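Local coordinates for hypothetical protein TM1010 (Thermotoga maritima, PDB 2F4P) that is of unknown function but belongs to the cupin family, whose small beta barrels are built from antiparallel strands, at residues N32-M37 and V54-A59; Q70-T75 and L115-I120; T61-H66 and N102-H107. All coordinates share one frame; numbering follows the deposited sequence.

Interaction 1. Residues N32-M37 and V54-A59; sequences NVWVKM and VFEPGA
Trp-34 and Val-54 exchange a pair of backbone hydrogen bonds: Trp-34 N gives to Val-54 O and Val-54 N to Trp-34 O, each over 2.9 Å. They are a hydrogen-bonded pair of the antiparallel hairpin that strands 33-37 and 49-55 form toward one side of one of the two antiparallel sheets of the cupin barrel, strand 22-23 lying beyond 33-37. At the adjacent position, Val-33 and Phe-55 form a non-hydrogen-bonded pair, and Val-33 CA makes a CA-H...O contact with Val-54 O (3.2 Å). Beyond that the chains stay linked by Glu-56 N, which meets Asn-32 O at 3.1 Å almost in line with its carbonyl bond (172°).

The two faces differ in chemistry. On that of Val-33 and Phe-55, the two side chains run side by side into the buried interior. Val-33 CG1, anti to the backbone N (chi1 176°), sits over one face of the phenyl ring, displaced toward its rim. Val-33 CG2 touches Phe-55 CD2 at 3.6 Å and Ala-59 CB at 3.8 Å, wedged between ring and turn. On the other, partly exposed face, in the conformer described, Trp-34 CD1 lies against Val-54 CB, and Trp-34 NE1 makes only a weak bond to Glu-56 OE2; the stronger partner of that oxygen is Arg-20, through a salt bridge.

After the hairpin the chain folds into a type II turn from Glu-56 to Ala-59, with Gly-58 at positive phi (89°). Closed by Ala-59 N on Glu-56 O, the turn brings Ala-59 CB back to within 3.4 Å of Asn-32 O.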
loop_
_atom_site.group_PDB
_atom_site.type_symbol
_atom_site.label_atom_id
_atom_site.label_comp_id
_atom_site.label_asym_id
_atom_site.label_seq_id
_atom_site.Cartn_x
_atom_site.Cartn_y
_atom_site.Cartn_z
ATOM N N ASN A 32 18.524 -2.664 -13.158
ATOM C CA ASN A 32 18.137 -1.281 -12.920
ATOM C C ASN A 32 16.803 -1.227 -12.208
ATOM O O ASN A 32 15.789 -1.674 -12.740
ATOM C CB ASN A 32 18.083 -0.508 -14.241
ATOM C CG ASN A 32 19.449 -0.370 -14.871
ATOM O OD1 ASN A 32 20.451 -0.183 -14.159
ATOM N ND2 ASN A 32 19.514 -0.493 -16.197
ATOM N N VAL A 33 16.824 -0.661 -11.001
ATOM C CA VAL A 33 15.643 -0.611 -10.125
ATOM C C VAL A 33 15.623 0.782 -9.511
ATOM O O VAL A 33 16.685 1.320 -9.208
ATOM C CB VAL A 33 15.783 -1.632 -8.989
ATOM C CG1 VAL A 33 14.602 -1.558 -7.975
ATOM C CG2 VAL A 33 15.905 -3.037 -9.556
ATOM N N TRP A 34 14.439 1.359 -9.347
ATOM C CA TRP A 34 14.243 2.676 -8.732
ATOM C C TRP A 34 13.277 2.497 -7.547
ATOM O O TRP A 34 12.208 1.926 -7.743
ATOM C CB TRP A 34 13.629 3.641 -9.759
ATOM C CG TRP A 34 14.244 3.514 -11.144
ATOM C CD1 TRP A 34 13.717 2.874 -12.241
ATOM C CD2 TRP A 34 15.519 4.006 -11.542
ATOM N NE1 TRP A 34 14.600 2.949 -13.294
ATOM C CE2 TRP A 34 15.714 3.637 -12.890
ATOM C CE3 TRP A 34 16.525 4.720 -10.883
ATOM C CZ2 TRP A 34 16.866 3.968 -13.590
ATOM C CZ3 TRP A 34 17.664 5.051 -11.576
ATOM C CH2 TRP A 34 17.827 4.684 -12.924
ATOM N N VAL A 35 13.648 2.997 -6.376
ATOM C CA VAL A 35 12.845 2.894 -5.158
ATOM C C VAL A 35 12.463 4.292 -4.626
ATOM O O VAL A 35 13.324 5.154 -4.461
ATOM C CB VAL A 35 13.629 2.155 -4.062
ATOM C CG1 VAL A 35 12.749 1.982 -2.816
ATOM C CG2 VAL A 35 14.137 0.782 -4.579
ATOM N N LYS A 36 11.172 4.525 -4.393
ATOM C CA LYS A 36 10.716 5.712 -3.664
ATOM C C LYS A 36 10.066 5.240 -2.381
ATOM O O LYS A 36 9.104 4.483 -2.428
ATOM C CB LYS A 36 9.673 6.510 -4.450
ATOM C CG LYS A 36 10.210 7.618 -5.317
HETATM N N MSE A 37 10.595 5.690 -1.251
HETATM C CA MSE A 37 9.979 5.435 0.042
HETATM C C MSE A 37 8.730 6.294 0.145
HETATM O O MSE A 37 8.745 7.488 -0.169
HETATM C CB MSE A 37 10.939 5.802 1.163
HETATM C CG MSE A 37 12.218 4.994 1.167
HETATM SE SE MSE A 37 11.939 3.092 1.349
HETATM C CE MSE A 37 10.698 3.165 2.890
ATOM N N VAL A 54 10.099 0.429 -9.100
ATOM C CA VAL A 54 10.085 0.064 -10.523
ATOM C C VAL A 54 11.291 -0.806 -10.817
ATOM O O VAL A 54 12.426 -0.399 -10.529
ATOM C CB VAL A 54 10.180 1.292 -11.452
ATOM C CG1 VAL A 54 10.068 0.852 -12.927
ATOM C CG2 VAL A 54 9.120 2.316 -11.087
ATOM N N PHE A 55 11.042 -1.992 -11.369
ATOM C CA PHE A 55 12.085 -2.887 -11.884
ATOM C C PHE A 55 12.019 -2.786 -13.406
ATOM O O PHE A 55 10.985 -3.090 -14.007
ATOM C CB PHE A 55 11.809 -4.338 -11.547
ATOM C CG PHE A 55 11.867 -4.666 -10.077
ATOM C CD1 PHE A 55 10.762 -4.481 -9.274
ATOM C CD2 PHE A 55 13.008 -5.175 -9.526
ATOM C CE1 PHE A 55 10.818 -4.778 -7.908
ATOM C CE2 PHE A 55 13.079 -5.470 -8.197
ATOM C CZ PHE A 55 11.955 -5.282 -7.380
ATOM N N GLU A 56 13.119 -2.405 -14.042
ATOM C CA GLU A 56 13.183 -2.488 -15.511
ATOM C C GLU A 56 13.270 -3.952 -15.929
ATOM O O GLU A 56 13.617 -4.794 -15.120
ATOM C CB GLU A 56 14.395 -1.727 -16.028
ATOM C CG GLU A 56 14.331 -0.223 -15.722
ATOM C CD GLU A 56 13.101 0.456 -16.236
ATOM O OE1 GLU A 56 12.570 0.052 -17.306
ATOM O OE2 GLU A 56 12.669 1.437 -15.586
ATOM N N PRO A 57 12.966 -4.261 -17.202
ATOM C CA PRO A 57 12.997 -5.662 -17.605
ATOM C C PRO A 57 14.297 -6.359 -17.212
ATOM O O PRO A 57 15.383 -5.808 -17.382
ATOM C CB PRO A 57 12.814 -5.595 -19.125
ATOM C CG PRO A 57 12.093 -4.362 -19.376
ATOM C CD PRO A 57 12.550 -3.379 -18.307
ATOM N N GLY A 58 14.168 -7.548 -16.629
ATOM C CA GLY A 58 15.310 -8.346 -16.241
ATOM C C GLY A 58 15.815 -8.043 -14.829
ATOM O O GLY A 58 16.641 -8.774 -14.299
ATOM N N ALA A 59 15.381 -6.940 -14.241
ATOM C CA ALA A 59 15.890 -6.542 -12.930
ATOM C C ALA A 59 15.088 -7.225 -11.831
ATOM O O ALA A 59 13.893 -7.533 -11.994
ATOM C CB ALA A 59 15.858 -5.038 -12.762
#

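Interaction 2. Residues Q70-T75 and L115-I120; sequences QILIVT and LVHIGI
His-117 holds CG between its backbone N and carbonyl carbon (chi1 77°), while Leu-72 keeps CG anti to its carbonyl carbon (chi1 -46°), which sets the two CG atoms. The side chains slant across each other, and Leu-72 CD2 meets His-117 CE1 at 3.6 Å. They belong to neighbouring antiparallel strands, 70-75 and 115-121, inner strands of a cupin barrel sheet. The imidazole is fixed by its own strand: His-117 ND1 reaches Ile-118 O at 2.9 Å nearly in the ring plane, yet stands above the carbonyl plane (84° out of it). Ile-73 N grips the same Ile-118 O from across the strands, also at 2.9 Å.

Next to His-117, Val-74 CG1 comes within 3.5 Å of Leu-115 CD1, the two side chains crossing at about a right angle. This face, with Leu-72, Val-74 and His-117, looks into the barrel, where His-107 meets the His-117 ring. At the start of the strand, Gln-70 NE2 bonds to Tyr-51 OH and to an unknown ligand.

The other face is aliphatic. Ile-71 CB and Ile-120 CB are 4.1 Å apart, their side chains lying side by side. Ile-73 CD1 touches Ile-120 CD1 at 4.0 Å. This face packs on the second subunit: Ile-118 packs on Ile-118 of the other chain and Ile-120 on its Ile-120, while Ile-73 meets its Phe-18. The sheet is thus barrel wall and subunit interface at once.

Toward the end of strand 70-75, Thr-75 N bonds to Val-116 O at 2.9 Å and Thr-75 CG2 rests 4.0 Å from Ile-118 CD1.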
loop_
_atom_site.group_PDB
_atom_site.type_symbol
_atom_site.label_atom_id
_atom_site.label_comp_id
_atom_site.label_asym_id
_atom_site.label_seq_id
_atom_site.Cartn_x
_atom_site.Cartn_y
_atom_site.Cartn_z
ATOM N N GLN A 70 6.133 -9.276 4.406
ATOM C CA GLN A 70 6.033 -8.236 3.383
ATOM C C GLN A 70 4.780 -8.485 2.551
ATOM O O GLN A 70 4.365 -9.634 2.378
ATOM C CB GLN A 70 7.335 -8.270 2.529
ATOM C CG GLN A 70 7.419 -7.263 1.371
ATOM C CD GLN A 70 8.798 -7.299 0.637
ATOM O OE1 GLN A 70 9.375 -8.383 0.354
ATOM N NE2 GLN A 70 9.333 -6.117 0.365
ATOM N N ILE A 71 4.168 -7.394 2.062
ATOM C CA ILE A 71 3.024 -7.444 1.175
ATOM C C ILE A 71 3.397 -6.668 -0.097
ATOM O O ILE A 71 3.875 -5.535 -0.006
ATOM C CB ILE A 71 1.776 -6.810 1.835
ATOM C CG1 ILE A 71 1.300 -7.654 3.031
ATOM C CG2 ILE A 71 0.618 -6.648 0.806
ATOM C CD1 ILE A 71 0.456 -6.861 4.008
ATOM N N LEU A 72 3.197 -7.272 -1.264
ATOM C CA LEU A 72 3.396 -6.580 -2.541
ATOM C C LEU A 72 2.048 -6.349 -3.205
ATOM O O LEU A 72 1.172 -7.222 -3.176
ATOM C CB LEU A 72 4.244 -7.400 -3.509
ATOM C CG LEU A 72 5.523 -8.044 -2.977
ATOM C CD1 LEU A 72 6.250 -8.719 -4.125
ATOM C CD2 LEU A 72 6.410 -7.023 -2.311
ATOM N N ILE A 73 1.899 -5.167 -3.799
ATOM C CA ILE A 73 0.704 -4.795 -4.532
ATOM C C ILE A 73 1.159 -4.293 -5.886
ATOM O O ILE A 73 1.783 -3.237 -5.970
ATOM C CB ILE A 73 -0.079 -3.689 -3.809
ATOM C CG1 ILE A 73 -0.442 -4.122 -2.383
ATOM C CG2 ILE A 73 -1.309 -3.346 -4.601
ATOM C CD1 ILE A 73 -1.030 -2.997 -1.537
ATOM N N VAL A 74 0.884 -5.070 -6.926
ATOM C CA VAL A 74 1.371 -4.784 -8.273
ATOM C C VAL A 74 0.475 -3.771 -8.946
ATOM O O VAL A 74 -0.737 -3.963 -9.030
ATOM C CB VAL A 74 1.450 -6.076 -9.111
ATOM C CG1 VAL A 74 2.032 -5.780 -10.495
ATOM C CG2 VAL A 74 2.260 -7.128 -8.355
ATOM N N THR A 75 1.071 -2.685 -9.416
ATOM C CA THR A 75 0.308 -1.594 -10.016
ATOM C C THR A 75 0.456 -1.509 -11.526
ATOM O O THR A 75 -0.391 -0.911 -12.179
ATOM C CB THR A 75 0.683 -0.228 -9.403
ATOM O OG1 THR A 75 2.075 0.045 -9.599
ATOM C CG2 THR A 75 0.411 -0.220 -7.933
ATOM N N LEU A 115 8.179 -4.105 -14.091
ATOM C CA LEU A 115 7.239 -4.356 -12.987
ATOM C C LEU A 115 7.265 -3.152 -12.061
ATOM O O LEU A 115 8.333 -2.644 -11.727
ATOM C CB LEU A 115 7.603 -5.612 -12.202
ATOM C CG LEU A 115 6.781 -5.885 -10.930
ATOM C CD1 LEU A 115 5.404 -6.407 -11.270
ATOM C CD2 LEU A 115 7.529 -6.843 -10.024
ATOM N N VAL A 116 6.077 -2.677 -11.699
ATOM C CA VAL A 116 5.924 -1.617 -10.717
ATOM C C VAL A 116 5.016 -2.129 -9.632
ATOM O O VAL A 116 3.933 -2.678 -9.918
ATOM C CB VAL A 116 5.294 -0.345 -11.313
ATOM C CG1 VAL A 116 5.272 0.806 -10.263
ATOM C CG2 VAL A 116 6.034 0.057 -12.597
ATOM N N HIS A 117 5.443 -1.941 -8.389
ATOM C CA HIS A 117 4.622 -2.352 -7.282
ATOM C C HIS A 117 4.853 -1.492 -6.036
ATOM O O HIS A 117 5.916 -0.874 -5.874
ATOM C CB HIS A 117 4.823 -3.854 -6.983
ATOM C CG HIS A 117 6.083 -4.174 -6.258
ATOM N ND1 HIS A 117 6.214 -4.011 -4.898
ATOM C CD2 HIS A 117 7.265 -4.672 -6.696
ATOM C CE1 HIS A 117 7.436 -4.355 -4.535
ATOM N NE2 HIS A 117 8.089 -4.777 -5.604
ATOM N N ILE A 118 3.825 -1.453 -5.186
ATOM C CA ILE A 118 3.935 -0.960 -3.833
ATOM C C ILE A 118 4.405 -2.124 -2.974
ATOM O O ILE A 118 3.990 -3.277 -3.174
ATOM C CB ILE A 118 2.574 -0.408 -3.321
ATOM C CG1 ILE A 118 2.167 0.844 -4.128
ATOM C CG2 ILE A 118 2.643 -0.057 -1.823
ATOM C CD1 ILE A 118 0.684 1.103 -4.165
ATOM N N GLY A 119 5.333 -1.854 -2.064
ATOM C CA GLY A 119 5.745 -2.853 -1.083
ATOM C C GLY A 119 5.451 -2.357 0.312
ATOM O O GLY A 119 5.630 -1.164 0.590
ATOM N N ILE A 120 4.975 -3.260 1.177
ATOM C CA ILE A 120 4.708 -2.944 2.570
ATOM C C ILE A 120 5.554 -3.897 3.414
ATOM O O ILE A 120 5.360 -5.117 3.334
ATOM C CB ILE A 120 3.229 -3.128 2.909
ATOM C CG1 ILE A 120 2.359 -2.344 1.935
ATOM C CG2 ILE A 120 2.943 -2.686 4.330
ATOM C CD1 ILE A 120 0.895 -2.645 2.007
#

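Interaction 3. Residues T61-H66 and N102-H107; sequences THWHSH and NVVHWH
Thr-61 joins strand 60-65 to strand 105-109 through both backbone and side chain, with Thr-61 N giving to His-107 O at 3.0 Å and Thr-61 OG1 accepting from His-107 N at 3.1 Å. OG1 in turn donates to His-62 O, an oxygen that His-64 ND1 reaches from the opposite face of the peptide plane. The methyl CG2 lies over the face of the His-107 imidazole, a CH-pi contact. These strands wall the histidine-rich interior of the cupin barrel.

Trp-63 presents a face to Trp-106 in an edge-to-face pair, planes at 86°, with Trp-106 CD1 3.5 Å from Trp-63 CH2. Both indole nitrogens are satisfied, Trp-63 NE1 by Glu-139 and Trp-106 NE1 by Gln-82. His-64 and His-105 are a hydrogen-bonded antiparallel pair, His-105 N lying 2.9 Å from His-64 O. Their rings meet obliquely, at 48°, with His-64 CE1 3.5 Å from His-105 NE2. His-105 is steadied by ND1, which points in the ring plane at Val-103 O.

Ser-65 OG joins a water at 2.7 Å that donates to Asn-102 OD1, bridging the segments at their outer end. His-66 N gives to a second water that also lies 2.8 Å from Val-103 O. The spacing of His-64 and His-66 is consistent with the HXH of the first cupin motif, and His-105 with the histidine of the second. His-64, His-66 and His-107 each hydrogen-bond through NE2 to an unidentified molecule, which may mark a pocket. Asn-102 N ends the contact 2.9 Å from His-66 O, standing above that carbonyl's plane.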
loop_
_atom_site.group_PDB
_atom_site.type_symbol
_atom_site.label_atom_id
_atom_site.label_comp_id
_atom_site.label_asym_id
_atom_site.label_seq_id
_atom_site.Cartn_x
_atom_site.Cartn_y
_atom_site.Cartn_z
ATOM N N THR A 61 15.313 -8.345 -7.220
ATOM C CA THR A 61 15.981 -8.353 -5.964
ATOM C C THR A 61 16.927 -9.550 -5.915
ATOM O O THR A 61 16.759 -10.555 -6.644
ATOM C CB THR A 61 14.964 -8.483 -4.771
ATOM O OG1 THR A 61 14.376 -9.798 -4.782
ATOM C CG2 THR A 61 13.862 -7.471 -4.870
ATOM N N HIS A 62 17.907 -9.456 -5.032
ATOM C CA HIS A 62 18.591 -10.655 -4.541
ATOM C C HIS A 62 17.604 -11.516 -3.749
ATOM O O HIS A 62 16.504 -11.058 -3.367
ATOM C CB HIS A 62 19.758 -10.247 -3.653
ATOM C CG HIS A 62 20.858 -9.558 -4.395
ATOM N ND1 HIS A 62 22.036 -9.175 -3.793
ATOM C CD2 HIS A 62 20.961 -9.189 -5.695
ATOM C CE1 HIS A 62 22.819 -8.606 -4.689
ATOM N NE2 HIS A 62 22.186 -8.592 -5.850
ATOM N N TRP A 63 18.004 -12.748 -3.450
ATOM C CA TRP A 63 17.276 -13.530 -2.439
ATOM C C TRP A 63 17.347 -12.814 -1.086
ATOM O O TRP A 63 18.415 -12.329 -0.681
ATOM C CB TRP A 63 17.871 -14.924 -2.290
ATOM C CG TRP A 63 17.750 -15.824 -3.474
ATOM C CD1 TRP A 63 18.706 -16.062 -4.416
ATOM C CD2 TRP A 63 16.615 -16.632 -3.846
ATOM N NE1 TRP A 63 18.255 -16.967 -5.326
ATOM C CE2 TRP A 63 16.967 -17.321 -5.019
ATOM C CE3 TRP A 63 15.326 -16.805 -3.322
ATOM C CZ2 TRP A 63 16.097 -18.212 -5.655
ATOM C CZ3 TRP A 63 14.459 -17.705 -3.959
ATOM C CH2 TRP A 63 14.855 -18.401 -5.090
ATOM N N HIS A 64 16.223 -12.789 -0.364
ATOM C CA HIS A 64 16.189 -12.191 0.937
ATOM C C HIS A 64 14.923 -12.612 1.698
ATOM O O HIS A 64 14.013 -13.213 1.132
ATOM C CB HIS A 64 16.273 -10.667 0.806
ATOM C CG HIS A 64 15.105 -10.031 0.122
ATOM N ND1 HIS A 64 14.773 -10.269 -1.200
ATOM C CD2 HIS A 64 14.226 -9.106 0.570
ATOM C CE1 HIS A 64 13.716 -9.538 -1.519
ATOM N NE2 HIS A 64 13.368 -8.823 -0.464
ATOM N N SER A 65 14.868 -12.245 2.963
ATOM C CA SER A 65 13.687 -12.435 3.791
ATOM C C SER A 65 13.521 -11.239 4.740
ATOM O O SER A 65 14.494 -10.504 5.045
ATOM C CB SER A 65 13.811 -13.752 4.594
ATOM O OG SER A 65 14.806 -13.643 5.611
ATOM N N HIS A 66 12.291 -11.072 5.209
ATOM C CA HIS A 66 11.953 -10.074 6.205
ATOM C C HIS A 66 11.417 -10.809 7.431
ATOM O O HIS A 66 10.445 -11.548 7.318
ATOM C CB HIS A 66 10.832 -9.179 5.694
ATOM C CG HIS A 66 11.277 -8.178 4.676
ATOM N ND1 HIS A 66 11.662 -6.900 5.025
ATOM C CD2 HIS A 66 11.432 -8.270 3.340
ATOM C CE1 HIS A 66 12.029 -6.246 3.938
ATOM N NE2 HIS A 66 11.891 -7.052 2.902
ATOM N N ASN A 102 10.076 -14.402 7.399
ATOM C CA ASN A 102 11.278 -15.210 7.225
ATOM C C ASN A 102 11.327 -16.077 5.991
ATOM O O ASN A 102 12.333 -16.769 5.773
ATOM C CB ASN A 102 11.540 -16.073 8.461
ATOM C CG ASN A 102 11.540 -15.273 9.714
ATOM O OD1 ASN A 102 12.329 -14.322 9.859
ATOM N ND2 ASN A 102 10.628 -15.596 10.611
ATOM N N VAL A 103 10.303 -15.999 5.135
ATOM C CA VAL A 103 10.314 -16.779 3.896
ATOM C C VAL A 103 11.348 -16.158 2.931
ATOM O O VAL A 103 11.315 -14.953 2.656
ATOM C CB VAL A 103 8.910 -16.910 3.283
ATOM C CG1 VAL A 103 8.950 -17.530 1.861
ATOM C CG2 VAL A 103 8.029 -17.767 4.176
ATOM N N VAL A 104 12.263 -16.980 2.447
ATOM C CA VAL A 104 13.306 -16.518 1.537
ATOM C C VAL A 104 12.756 -16.456 0.120
ATOM O O VAL A 104 12.139 -17.408 -0.348
ATOM C CB VAL A 104 14.588 -17.356 1.664
ATOM C CG1 VAL A 104 15.614 -16.902 0.586
ATOM C CG2 VAL A 104 15.157 -17.222 3.078
ATOM N N HIS A 105 12.911 -15.311 -0.547
ATOM C CA HIS A 105 12.232 -15.118 -1.843
ATOM C C HIS A 105 12.969 -14.041 -2.652
ATOM O O HIS A 105 13.881 -13.361 -2.147
ATOM C CB HIS A 105 10.803 -14.655 -1.596
ATOM C CG HIS A 105 10.754 -13.279 -1.026
ATOM N ND1 HIS A 105 10.967 -13.042 0.317
ATOM C CD2 HIS A 105 10.654 -12.069 -1.616
ATOM C CE1 HIS A 105 10.940 -11.741 0.534
ATOM N NE2 HIS A 105 10.763 -11.131 -0.621
ATOM N N TRP A 106 12.616 -13.936 -3.910
ATOM C CA TRP A 106 12.984 -12.746 -4.691
ATOM C C TRP A 106 11.771 -12.319 -5.466
ATOM O O TRP A 106 10.832 -13.115 -5.654
ATOM C CB TRP A 106 14.158 -13.020 -5.627
ATOM C CG TRP A 106 13.890 -14.047 -6.695
ATOM C CD1 TRP A 106 14.062 -15.382 -6.577
ATOM C CD2 TRP A 106 13.409 -13.818 -8.032
ATOM N NE1 TRP A 106 13.741 -16.008 -7.755
ATOM C CE2 TRP A 106 13.324 -15.077 -8.663
ATOM C CE3 TRP A 106 13.081 -12.669 -8.775
ATOM C CZ2 TRP A 106 12.912 -15.230 -10.003
ATOM C CZ3 TRP A 106 12.660 -12.815 -10.099
ATOM C CH2 TRP A 106 12.585 -14.084 -10.703
ATOM N N HIS A 107 11.776 -11.061 -5.904
ATOM C CA HIS A 107 10.787 -10.622 -6.884
ATOM C C HIS A 107 11.435 -9.697 -7.888
ATOM O O HIS A 107 12.495 -9.132 -7.647
ATOM C CB HIS A 107 9.563 -9.948 -6.213
ATOM C CG HIS A 107 9.893 -8.930 -5.159
ATOM N ND1 HIS A 107 9.751 -7.572 -5.372
ATOM C CD2 HIS A 107 10.317 -9.067 -3.886
ATOM C CE1 HIS A 107 10.107 -6.919 -4.283
ATOM N NE2 HIS A 107 10.472 -7.801 -3.369
HETATM O O HOH W 1 14.034 -12.956 8.062
HETATM O O HOH W 2 10.295 -12.849 4.109
#

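How the interactions relate
Interactions 2 and 3 are buried, while interaction 1 is only partly so and runs into a partly exposed turn. Interactions 1 and 2 share one sheet, strands 49-55 and 115-121 being neighbours joined by Phe-55 N and Leu-115 O; interaction 3 belongs to the other sheet. Across the barrel the two sheets meet through a weak bond between Gln-70 OE1 and His-105 NE2 and through His-117 with His-107, and Phe-55 packs beside Thr-61 and His-107. Segments of interactions 2 and 3 alternate along the chain, whereas interaction 1 closes before either opens. The chemistry follows position: a mixed apolar and polar hairpin in interaction 1, an aliphatic subunit interface in interaction 2, and histidine rings around an unknown ligand in interaction 3.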